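Local atomic coordinates of adhesion G-protein coupled receptor G6 (Danio rerio, PDB entry 6V55), a protein that is an adhesion G-protein coupled receptor linked to myelination, whose large calcium-binding extracellular region probably receives adhesive signals. Residues Thr484-Arg489 / Thr493-Leu498. Sequence-based numbering, arbitrary orientation.
Sequences TCMINR and TSFWAL. With NAG (2-acetamido-2-deoxy-beta-D-glucopyranose), chain I.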
loop_
_atom_site.group_PDB
_atom_site.type_symbol
_atom_site.label_atom_id
_atom_site.label_comp_id
_atom_site.label_asym_id
_atom_site.label_seq_id
_atom_site.Cartn_x
_atom_site.Cartn_y
_atom_site.Cartn_z
ATOM N N THR A 484 -20.720 -0.870 9.329
ATOM C CA THR A 484 -21.193 -1.901 8.410
ATOM C C THR A 484 -21.664 -1.268 7.109
ATOM O O THR A 484 -22.395 -0.269 7.125
ATOM C CB THR A 484 -22.320 -2.726 9.043
ATOM O OG1 THR A 484 -21.871 -3.238 10.301
ATOM C CG2 THR A 484 -22.702 -3.917 8.158
ATOM N N CYS A 485 -21.207 -1.828 5.992
ATOM C CA CYS A 485 -21.701 -1.521 4.652
ATOM C C CYS A 485 -22.995 -2.307 4.428
ATOM O O CYS A 485 -22.957 -3.515 4.176
ATOM C CB CYS A 485 -20.636 -1.893 3.623
ATOM S SG CYS A 485 -21.063 -1.501 1.918
ATOM N N MET A 486 -24.149 -1.624 4.491
ATOM C CA MET A 486 -25.478 -2.238 4.437
ATOM C C MET A 486 -26.094 -2.149 3.042
ATOM O O MET A 486 -25.708 -1.321 2.216
ATOM C CB MET A 486 -26.434 -1.561 5.418
ATOM C CG MET A 486 -25.895 -1.405 6.797
ATOM S SD MET A 486 -26.596 -2.596 7.932
ATOM C CE MET A 486 -28.306 -2.048 7.978
ATOM N N ILE A 487 -27.117 -2.978 2.813
ATOM C CA ILE A 487 -27.915 -2.942 1.585
ATOM C C ILE A 487 -29.258 -2.268 1.855
ATOM O O ILE A 487 -30.068 -2.763 2.655
ATOM C CB ILE A 487 -28.141 -4.341 1.019
ATOM C CG1 ILE A 487 -26.813 -4.911 0.582
ATOM C CG2 ILE A 487 -29.112 -4.293 -0.145
ATOM C CD1 ILE A 487 -26.886 -6.334 0.456
ATOM N N ASN A 488 -29.493 -1.147 1.174
ATOM C CA ASN A 488 -30.809 -0.524 1.150
ATOM C C ASN A 488 -31.757 -1.419 0.362
ATOM O O ASN A 488 -31.640 -1.534 -0.859
ATOM C CB ASN A 488 -30.723 0.858 0.517
ATOM C CG ASN A 488 -32.069 1.489 0.358
ATOM O OD1 ASN A 488 -32.897 1.416 1.259
ATOM N ND2 ASN A 488 -32.310 2.104 -0.790
ATOM N N ARG A 489 -32.722 -2.045 1.033
ATOM C CA ARG A 489 -33.615 -2.971 0.346
ATOM C C ARG A 489 -34.831 -2.284 -0.273
ATOM O O ARG A 489 -35.896 -2.904 -0.373
ATOM C CB ARG A 489 -34.045 -4.084 1.299
ATOM C CG ARG A 489 -32.862 -4.889 1.778
ATOM C CD ARG A 489 -33.246 -6.176 2.474
ATOM N NE ARG A 489 -32.064 -7.011 2.658
ATOM C CZ ARG A 489 -31.743 -8.017 1.853
ATOM N NH1 ARG A 489 -32.537 -8.311 0.824
ATOM N NH2 ARG A 489 -30.642 -8.732 2.082
ATOM N N THR A 493 -29.278 -0.401 -3.592
ATOM C CA THR A 493 -27.976 0.243 -3.565
ATOM C C THR A 493 -27.404 0.083 -2.166
ATOM O O THR A 493 -28.139 -0.192 -1.213
ATOM C CB THR A 493 -28.091 1.728 -3.895
ATOM O OG1 THR A 493 -28.911 2.360 -2.896
ATOM C CG2 THR A 493 -28.729 1.920 -5.271
ATOM N N SER A 494 -26.094 0.276 -2.032
ATOM C CA SER A 494 -25.444 0.120 -0.743
ATOM C C SER A 494 -25.156 1.471 -0.093
ATOM O O SER A 494 -25.024 2.504 -0.764
ATOM C CB SER A 494 -24.141 -0.644 -0.885
ATOM O OG SER A 494 -23.274 0.092 -1.721
ATOM N N PHE A 495 -25.043 1.451 1.234
ATOM C CA PHE A 495 -24.798 2.668 1.991
ATOM C C PHE A 495 -24.068 2.307 3.278
ATOM O O PHE A 495 -24.261 1.221 3.836
ATOM C CB PHE A 495 -26.105 3.416 2.294
ATOM C CG PHE A 495 -26.953 2.769 3.362
ATOM C CD1 PHE A 495 -27.742 1.667 3.066
ATOM C CD2 PHE A 495 -26.989 3.277 4.662
ATOM C CE1 PHE A 495 -28.537 1.072 4.047
ATOM C CE2 PHE A 495 -27.775 2.670 5.650
ATOM C CZ PHE A 495 -28.542 1.576 5.340
ATOM N N TRP A 496 -23.256 3.239 3.762
ATOM C CA TRP A 496 -22.650 3.068 5.071
ATOM C C TRP A 496 -23.686 3.306 6.157
ATOM O O TRP A 496 -24.265 4.395 6.244
ATOM C CB TRP A 496 -21.508 4.055 5.271
ATOM C CG TRP A 496 -20.140 3.652 4.791
ATOM C CD1 TRP A 496 -19.369 4.330 3.884
ATOM C CD2 TRP A 496 -19.344 2.530 5.236
ATOM N NE1 TRP A 496 -18.163 3.689 3.718
ATOM C CE2 TRP A 496 -18.118 2.584 4.530
ATOM C CE3 TRP A 496 -19.557 1.474 6.142
ATOM C CZ2 TRP A 496 -17.106 1.624 4.701
ATOM C CZ3 TRP A 496 -18.546 0.526 6.321
ATOM C CH2 TRP A 496 -17.338 0.608 5.594
ATOM N N ALA A 497 -23.858 2.327 7.045
ATOM C CA ALA A 497 -24.545 2.586 8.308
ATOM C C ALA A 497 -23.714 3.490 9.224
ATOM O O ALA A 497 -22.560 3.844 8.944
ATOM C CB ALA A 497 -24.849 1.290 9.050
ATOM N N LEU A 498 -24.319 3.840 10.352
ATOM C CA LEU A 498 -23.654 4.665 11.344
ATOM C C LEU A 498 -22.553 3.871 12.046
ATOM O O LEU A 498 -22.693 2.657 12.251
ATOM C CB LEU A 498 -24.663 5.152 12.366
ATOM C CG LEU A 498 -25.390 6.462 12.080
ATOM C CD1 LEU A 498 -26.232 6.741 13.294
ATOM C CD2 LEU A 498 -24.437 7.643 11.792
HETATM C C1 NAG I . -31.864 5.426 -3.906
HETATM C C2 NAG I . -32.189 5.730 -2.423
HETATM C C3 NAG I . -31.622 7.108 -2.024
HETATM C C4 NAG I . -30.143 7.234 -2.390
HETATM C C5 NAG I . -29.919 6.883 -3.868
HETATM C C6 NAG I . -28.463 6.905 -4.288
HETATM C C7 NAG I . -34.236 5.234 -1.115
HETATM C C8 NAG I . -35.739 5.239 -1.142
HETATM N N2 NAG I . -33.633 5.678 -2.225
HETATM O O3 NAG I . -31.793 7.321 -0.627
HETATM O O4 NAG I . -29.674 8.553 -2.116
HETATM O O5 NAG I . -30.422 5.559 -4.136
HETATM O O6 NAG I . -28.012 5.640 -4.758
HETATM O O7 NAG I . -33.603 4.862 -0.127
#
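Phe495 brings its ring against the strand 484-488, meeting Met486 CB obliquely through CE1 at 3.6 Å, while the backbone N of Asn488 sits in the ring plane, off the edge. With CG held between the backbone N and the carbonyl carbon (chi1 74°), the end of the ring comes toward that strand. Met486 CG also touches Ala497 CB at 3.7 Å.

Beneath these groups, Met486 and Phe495 exchange two backbone hydrogen bonds, Met486 N to Phe495 O at 2.9 Å and Phe495 N to Met486 O at 3.0 Å. Ala497 N to Thr484 O and Asn488 N to Thr493 O continue the pairing toward its two ends.

The other face carries Cys485, Ile487, Ser494 and Trp496. Cys485 CB stands over the rim of one indole face, 4.2 Å from Trp496 CZ3, and Thr484 O approaches the indole edge. Cys485 SG is disulfide-bonded to Cys449, while Trp496 NE1 and Ser494 OG bond to the carbonyls of Gln450 and Glu447, so this face is tied to the loop holding Glu447, Cys449 and Gln450.

Near the turn, Asn488 ND2 lies 3.1 Å from O7 of an N-acetylglucosamine, part of a glycan probably attached through Asn491, and makes a weak hydrogen bond to Asn491 OD1, which also receives a bond from Thr493 OG1. With an alanine here in place of Asn488, Asn491 OD1 would probably lose that weak bond and the sugar O7 its amide neighbour.

The whole is a twisted antiparallel beta hairpin with a glycan beside its turn, disulfide-tied as expected for the small cysteine-rich hormone receptor domain of adhesion receptors.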